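Local structure of GTP pyrophosphokinase (Streptococcus pneumoniae, 2BE3) at residues Leu6-Phe11 with Lys50-Ile55; Asp72-Ala77 with Gln106-Ile111. The protein probably catalyses pyrophosphate transfer from ATP to GTP, making the alarmone (p)ppGpp, as in other RelA/SpoT-family synthetases. All coordinates share one frame; numbering follows the deposited sequence. Where two conformers were deposited one is given.

Contact 1 of 2, residues Leu6-Phe11 with Lys50-Ile55; sequences LEWEEF and KPIESI
Trp8 of helix 6-35 packs against Ile52 and Ile55 of helix 52-62 in a wholly apolar helix-to-helix contact near the N-terminus, with no hydrogen bond between the segments. It shows how one large aromatic side chain can fill the gap between two helix ends; the nearest CA pair, Trp8 CA and Ile52 CA, is 7.8 Å apart. CG2 of Ile52 sits over a face of the indole and makes a CH-pi contact, 3.8 Å from the centroid of the five-membered ring and 18° off its normal. Its closest ring atom is Trp8 CE2, with Ile52 CG2 at 3.6 Å. The other branch of Ile52, turned beside its backbone N (chi1 -65°), carries CD1 back to Trp8 CB at 3.9 Å, and the two branches thus follow the indole from its root to its centre. One helical turn on, Ile55 CG2 meets the far end of the ring, 3.8 Å from Trp8 CH2. Leu12, one turn further along helix 6-35, also touches both isoleucines, and Leu69 of helix 69-72 touches Ile55. With dispersion and the CH-pi contact as its chemistry, the junction depends on shape and on burial of hydrocarbon, not on polar direction.

Contact 2 of 2, residues Asp72-Ala77 with Gln106-Ile111; sequences DLQDIA and QERDYI
Gln74, in the loop between helix 69-72 and strand 77-83, reaches across to Gln106 and Arg108 on the edge strand 102-109, and its side chain illustrates how a primary amide can serve two polar partners at once. CB points toward the strand. From there CG turns beside the backbone N, and the chain runs on fully extended to CD (chi2 -179°), while the side chain also rests on Val125 of strand 122-130 and Leu140 of strand 137-147, the two strands that lie between 77-83 and 102-109 in the sheet, so it spans them. CD comes within 3.6 Å of Gln106 OE1, and the amide then divides its work. NE2 donates to Gln106 OE1 over 2.9 Å in a nearly straight bond (166° at the hydrogen); the acceptor lies in the amide plane of Gln74, and the donor arrives almost in line with the C-O bond of Gln106. The two amide planes stand close to perpendicular, so this is a single bond and not a paired amide dimer. OE1 accepts from Arg108 NH2 at 3.1 Å, but weakly, because the N-H is badly aimed (126°). Gln106 and Arg108 are two apart on the strand, and their CB atoms both face the loop. Just beyond, Asp109 OD1 takes the backbone N of Ile111 at 3.1 Å in an Asx turn that begins at the last residue of the strand. Gln74 thus bridges two strand residues; the arginine charge may polarise its amide slightly, though the weak bond limits what can be inferred, and the straight NE2 bond is the firmer link.

Overall arrangement
Contacts 1 and 2 follow one another along the chain, with centres about 19 Å apart, yet they meet directly through the 50-55 and 72-77 segments. Lys50 N probably hydrogen-bonds Ile76 O at 2.9 Å, and Lys50 NZ forms a salt bridge with Asp75 OD2 at 3.1 Å. The apolar side of contact 1 continues there too, with Ile55 CG2 3.9 Å from Leu73 CD2. The 72-77 loop thus touches both contacts: Leu73 and Ile76 pack on Ile55, while Gln74 points to strand 102-109. Bound tetraethylene glycol lies about 4 Å from the Trp8 side chain and glycerol about 3 Å from that of Arg108; both probably come from the crystallisation liquor, and neither identifies a substrate site.

Contact 1 of 2, residues Leu6-Phe11 with Lys50-Ile55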
loop_
_atom_site.group_PDB
_atom_site.type_symbol
_atom_site.label_atom_id
_atom_site.label_comp_id
_atom_site.label_asym_id
_atom_site.label_seq_id
_atom_site.Cartn_x
_atom_site.Cartn_y
_atom_site.Cartn_z
ATOM N N LEU A 6 14.863 -19.150 -8.174
ATOM C CA LEU A 6 14.141 -19.129 -6.900
ATOM C C LEU A 6 14.712 -18.155 -5.853
ATOM O O LEU A 6 13.941 -17.494 -5.154
ATOM C CB LEU A 6 14.037 -20.541 -6.295
ATOM C CG LEU A 6 12.993 -20.711 -5.176
ATOM C CD1 LEU A 6 11.580 -20.909 -5.776
ATOM C CD2 LEU A 6 13.362 -21.851 -4.230
ATOM N N GLU A 7 16.038 -18.074 -5.756
ATOM C CA GLU A 7 16.681 -17.172 -4.796
ATOM C C GLU A 7 16.540 -15.697 -5.199
ATOM O O GLU A 7 16.421 -14.827 -4.333
ATOM C CB GLU A 7 18.143 -17.564 -4.521
ATOM C CG GLU A 7 18.903 -18.159 -5.710
ATOM C CD GLU A 7 18.561 -19.622 -5.974
ATOM O OE1 GLU A 7 18.440 -20.411 -5.008
ATOM O OE2 GLU A 7 18.410 -19.982 -7.159
ATOM N N TRP A 8 16.530 -15.433 -6.507
ATOM C CA TRP A 8 16.265 -14.093 -7.043
ATOM C C TRP A 8 14.846 -13.630 -6.763
ATOM O O TRP A 8 14.614 -12.454 -6.545
ATOM C CB TRP A 8 16.521 -14.007 -8.548
ATOM C CG TRP A 8 17.925 -13.617 -8.887
ATOM C CD1 TRP A 8 18.841 -14.379 -9.544
ATOM C CD2 TRP A 8 18.594 -12.378 -8.558
ATOM N NE1 TRP A 8 20.027 -13.701 -9.658
ATOM C CE2 TRP A 8 19.911 -12.474 -9.059
ATOM C CE3 TRP A 8 18.208 -11.199 -7.893
ATOM C CZ2 TRP A 8 20.844 -11.435 -8.932
ATOM C CZ3 TRP A 8 19.139 -10.175 -7.761
ATOM C CH2 TRP A 8 20.437 -10.297 -8.289
ATOM N N GLU A 9 13.915 -14.576 -6.767
ATOM C CA GLU A 9 12.496 -14.332 -6.545
ATOM C C GLU A 9 12.240 -14.022 -5.069
ATOM O O GLU A 9 11.507 -13.102 -4.730
ATOM C CB GLU A 9 11.716 -15.582 -6.961
ATOM C CG GLU A 9 10.245 -15.368 -7.150
ATOM C CD GLU A 9 9.522 -16.647 -7.611
ATOM O OE1 GLU A 9 8.959 -16.649 -8.744
ATOM O OE2 GLU A 9 9.545 -17.647 -6.845
ATOM N N GLU A 10 12.870 -14.791 -4.196
ATOM C CA GLU A 10 12.776 -14.553 -2.773
ATOM C C GLU A 10 13.410 -13.228 -2.376
ATOM O O GLU A 10 12.938 -12.567 -1.446
ATOM C CB GLU A 10 13.415 -15.695 -1.997
ATOM C CG GLU A 10 12.559 -16.958 -2.008
ATOM C CD GLU A 10 13.250 -18.160 -1.332
ATOM O OE1 GLU A 10 14.351 -18.010 -0.719
ATOM O OE2 GLU A 10 12.671 -19.267 -1.419
ATOM N N PHE A 11 14.466 -12.839 -3.091
ATOM C CA PHE A 11 15.150 -11.595 -2.790
ATOM C C PHE A 11 14.339 -10.375 -3.243
ATOM O O PHE A 11 14.267 -9.368 -2.538
ATOM C CB PHE A 11 16.546 -11.576 -3.417
ATOM C CG PHE A 11 17.251 -10.268 -3.249
ATOM C CD1 PHE A 11 17.833 -9.927 -2.023
ATOM C CD2 PHE A 11 17.314 -9.359 -4.298
ATOM C CE1 PHE A 11 18.476 -8.716 -1.863
ATOM C CE2 PHE A 11 17.945 -8.128 -4.132
ATOM C CZ PHE A 11 18.525 -7.814 -2.931
ATOM N N LYS A 50 14.139 -3.017 -10.400
ATOM C CA LYS A 50 15.213 -3.095 -11.355
ATOM C C LYS A 50 15.267 -4.526 -11.863
ATOM O O LYS A 50 15.107 -5.450 -11.073
ATOM C CB LYS A 50 16.477 -2.742 -10.632
ATOM C CG LYS A 50 17.518 -2.051 -11.430
ATOM C CD LYS A 50 18.622 -1.703 -10.483
ATOM C CE LYS A 50 19.741 -1.042 -11.239
ATOM N NZ LYS A 50 19.256 0.254 -11.789
ATOM N N PRO A 51 15.408 -4.729 -13.192
ATOM C CA PRO A 51 15.564 -6.095 -13.677
ATOM C C PRO A 51 16.872 -6.704 -13.209
ATOM O O PRO A 51 17.871 -5.997 -13.096
ATOM C CB PRO A 51 15.621 -5.925 -15.195
ATOM C CG PRO A 51 15.165 -4.568 -15.466
ATOM C CD PRO A 51 15.396 -3.742 -14.289
ATOM N N ILE A 52 16.848 -8.010 -12.958
ATOM C CA ILE A 52 17.986 -8.803 -12.491
ATOM C C ILE A 52 19.279 -8.554 -13.272
ATOM O O ILE A 52 20.365 -8.482 -12.661
ATOM C CB ILE A 52 17.652 -10.335 -12.522
ATOM C CG1 ILE A 52 16.531 -10.661 -11.529
ATOM C CG2 ILE A 52 18.878 -11.198 -12.235
ATOM C CD1 ILE A 52 15.845 -11.989 -11.824
ATOM N N GLU A 53 19.214 -8.437 -14.597
ATOM C CA GLU A 53 20.458 -8.222 -15.358
ATOM C C GLU A 53 20.986 -6.772 -15.247
ATOM O O GLU A 53 22.188 -6.533 -15.423
ATOM C CB GLU A 53 20.374 -8.709 -16.825
ATOM C CG GLU A 53 20.098 -10.232 -17.043
ATOM C CD GLU A 53 21.171 -11.192 -16.482
ATOM O OE1 GLU A 53 22.373 -10.831 -16.389
ATOM O OE2 GLU A 53 20.798 -12.337 -16.140
ATOM N N SER A 54 20.105 -5.817 -14.957
ATOM C CA SER A 54 20.550 -4.485 -14.602
ATOM C C SER A 54 21.153 -4.467 -13.194
ATOM O O SER A 54 22.133 -3.773 -12.977
ATOM C CB SER A 54 19.404 -3.498 -14.652
ATOM O OG SER A 54 19.042 -3.241 -15.978
ATOM N N ILE A 55 20.565 -5.238 -12.269
ATOM C CA ILE A 55 21.114 -5.388 -10.930
ATOM C C ILE A 55 22.512 -5.984 -11.026
ATOM O O ILE A 55 23.439 -5.443 -10.420
ATOM C CB ILE A 55 20.233 -6.256 -9.978
ATOM C CG1 ILE A 55 18.868 -5.598 -9.741
ATOM C CG2 ILE A 55 20.983 -6.513 -8.651
ATOM C CD1 ILE A 55 17.873 -6.502 -9.065
#

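Contact 2 of 2, residues Asp72-Ala77 with Gln106-Ile111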
loop_
_atom_site.group_PDB
_atom_site.type_symbol
_atom_site.label_atom_id
_atom_site.label_comp_id
_atom_site.label_asym_id
_atom_site.label_seq_id
_atom_site.Cartn_x
_atom_site.Cartn_y
_atom_site.Cartn_z
ATOM N N ASP A 72 23.922 -1.470 -0.617
ATOM C CA ASP A 72 24.750 -0.611 -1.470
ATOM C C ASP A 72 24.024 -0.124 -2.710
ATOM O O ASP A 72 24.321 0.961 -3.185
ATOM C CB ASP A 72 26.041 -1.314 -1.922
ATOM C CG ASP A 72 27.056 -1.533 -0.785
ATOM O OD1 ASP A 72 26.959 -0.906 0.304
ATOM O OD2 ASP A 72 27.986 -2.349 -1.009
ATOM N N LEU A 73 23.101 -0.932 -3.241
ATOM C CA LEU A 73 22.296 -0.554 -4.388
ATOM C C LEU A 73 21.008 0.174 -3.983
ATOM O O LEU A 73 20.086 -0.426 -3.438
ATOM C CB LEU A 73 21.999 -1.799 -5.248
ATOM C CG LEU A 73 21.591 -1.582 -6.702
ATOM C CD1 LEU A 73 22.457 -0.510 -7.340
ATOM C CD2 LEU A 73 21.587 -2.868 -7.511
ATOM N N GLN A 74 20.924 1.462 -4.280
ATOM C CA GLN A 74 19.835 2.291 -3.764
ATOM C C GLN A 74 18.478 2.208 -4.489
ATOM O O GLN A 74 17.463 2.637 -3.947
ATOM C CB GLN A 74 20.297 3.742 -3.675
ATOM C CG GLN A 74 21.362 3.942 -2.555
ATOM C CD GLN A 74 21.832 5.400 -2.423
ATOM O OE1 GLN A 74 21.965 6.131 -3.428
ATOM N NE2 GLN A 74 22.069 5.829 -1.185
ATOM N N ASP A 75 18.449 1.635 -5.684
ATOM C CA ASP A 75 17.286 1.801 -6.516
ATOM C C ASP A 75 16.816 0.495 -7.116
ATOM O O ASP A 75 16.281 0.493 -8.211
ATOM C CB ASP A 75 17.580 2.821 -7.621
ATOM C CG ASP A 75 18.628 2.318 -8.635
ATOM O OD1 ASP A 75 19.661 1.746 -8.207
ATOM O OD2 ASP A 75 18.380 2.464 -9.874
ATOM N N ILE A 76 17.028 -0.612 -6.418
ATOM C CA ILE A 76 16.304 -1.825 -6.757
ATOM C C ILE A 76 14.794 -1.545 -6.809
ATOM O O ILE A 76 14.122 -1.957 -7.755
ATOM C CB ILE A 76 16.666 -2.998 -5.826
ATOM C CG1 ILE A 76 18.175 -3.294 -5.923
ATOM C CG2 ILE A 76 15.887 -4.226 -6.237
ATOM C CD1 ILE A 76 18.746 -4.074 -4.745
ATOM N N ALA A 77 14.264 -0.831 -5.819
ATOM C CA ALA A 77 12.924 -0.245 -5.910
ATOM C C ALA A 77 13.093 1.222 -6.376
ATOM O O ALA A 77 13.904 1.981 -5.813
ATOM C CB ALA A 77 12.228 -0.332 -4.577
ATOM N N GLN A 106 19.073 10.041 2.071
ATOM C CA GLN A 106 19.952 10.821 1.215
ATOM C C GLN A 106 19.144 11.548 0.160
ATOM O O GLN A 106 18.200 11.016 -0.381
ATOM C CB GLN A 106 20.993 9.919 0.551
ATOM C CG GLN A 106 21.761 10.603 -0.522
ATOM C CD GLN A 106 22.971 9.825 -0.981
ATOM O OE1 GLN A 106 22.920 8.610 -1.184
ATOM N NE2 GLN A 106 24.079 10.535 -1.164
ATOM N N GLU A 107 19.527 12.773 -0.131
ATOM C CA GLU A 107 18.916 13.535 -1.208
ATOM C C GLU A 107 19.979 13.982 -2.194
ATOM O O GLU A 107 21.070 14.336 -1.801
ATOM C CB GLU A 107 18.192 14.741 -0.632
ATOM C CG GLU A 107 16.855 14.406 -0.079
ATOM C CD GLU A 107 16.266 15.551 0.687
ATOM O OE1 GLU A 107 16.093 16.647 0.105
ATOM O OE2 GLU A 107 15.955 15.369 1.877
ATOM N N ARG A 108 19.664 13.968 -3.483
ATOM C CA ARG A 108 20.603 14.444 -4.474
ATOM C C ARG A 108 19.923 15.368 -5.465
ATOM O O ARG A 108 19.007 14.965 -6.201
ATOM C CB ARG A 108 21.168 13.287 -5.265
ATOM C CG ARG A 108 22.007 12.350 -4.506
ATOM C CD ARG A 108 22.951 11.768 -5.509
ATOM N NE ARG A 108 23.609 10.562 -5.038
ATOM C CZ ARG A 108 23.113 9.346 -5.241
ATOM N NH1 ARG A 108 21.958 9.211 -5.914
ATOM N NH2 ARG A 108 23.772 8.278 -4.774
ATOM N N ASP A 109 20.434 16.588 -5.513
ATOM C CA ASP A 109 19.834 17.642 -6.252
ATOM C C ASP A 109 20.561 17.881 -7.571
ATOM O O ASP A 109 21.497 18.690 -7.634
ATOM C CB ASP A 109 19.823 18.918 -5.391
ATOM C CG ASP A 109 19.025 20.031 -6.029
ATOM O OD1 ASP A 109 18.427 19.801 -7.100
ATOM O OD2 ASP A 109 18.997 21.137 -5.480
ATOM N N TYR A 110 20.115 17.201 -8.620
ATOM C CA TYR A 110 20.685 17.394 -9.956
ATOM C C TYR A 110 19.866 18.374 -10.751
ATOM O O TYR A 110 19.909 18.365 -11.959
ATOM C CB TYR A 110 20.771 16.068 -10.740
ATOM C CG TYR A 110 21.690 15.104 -10.071
ATOM C CD1 TYR A 110 23.050 15.387 -9.953
ATOM C CD2 TYR A 110 21.201 13.928 -9.523
ATOM C CE1 TYR A 110 23.897 14.504 -9.310
ATOM C CE2 TYR A 110 22.037 13.047 -8.883
ATOM C CZ TYR A 110 23.373 13.335 -8.782
ATOM O OH TYR A 110 24.189 12.462 -8.115
ATOM N N ILE A 111 19.066 19.168 -10.054
ATOM C CA ILE A 111 18.437 20.313 -10.654
ATOM C C ILE A 111 19.341 21.512 -10.372
ATOM O O ILE A 111 19.839 22.114 -11.307
ATOM C CB ILE A 111 17.002 20.544 -10.144
ATOM C CG1 ILE A 111 16.109 19.324 -10.467
ATOM C CG2 ILE A 111 16.443 21.848 -10.769
ATOM C CD1 ILE A 111 14.825 19.229 -9.605
#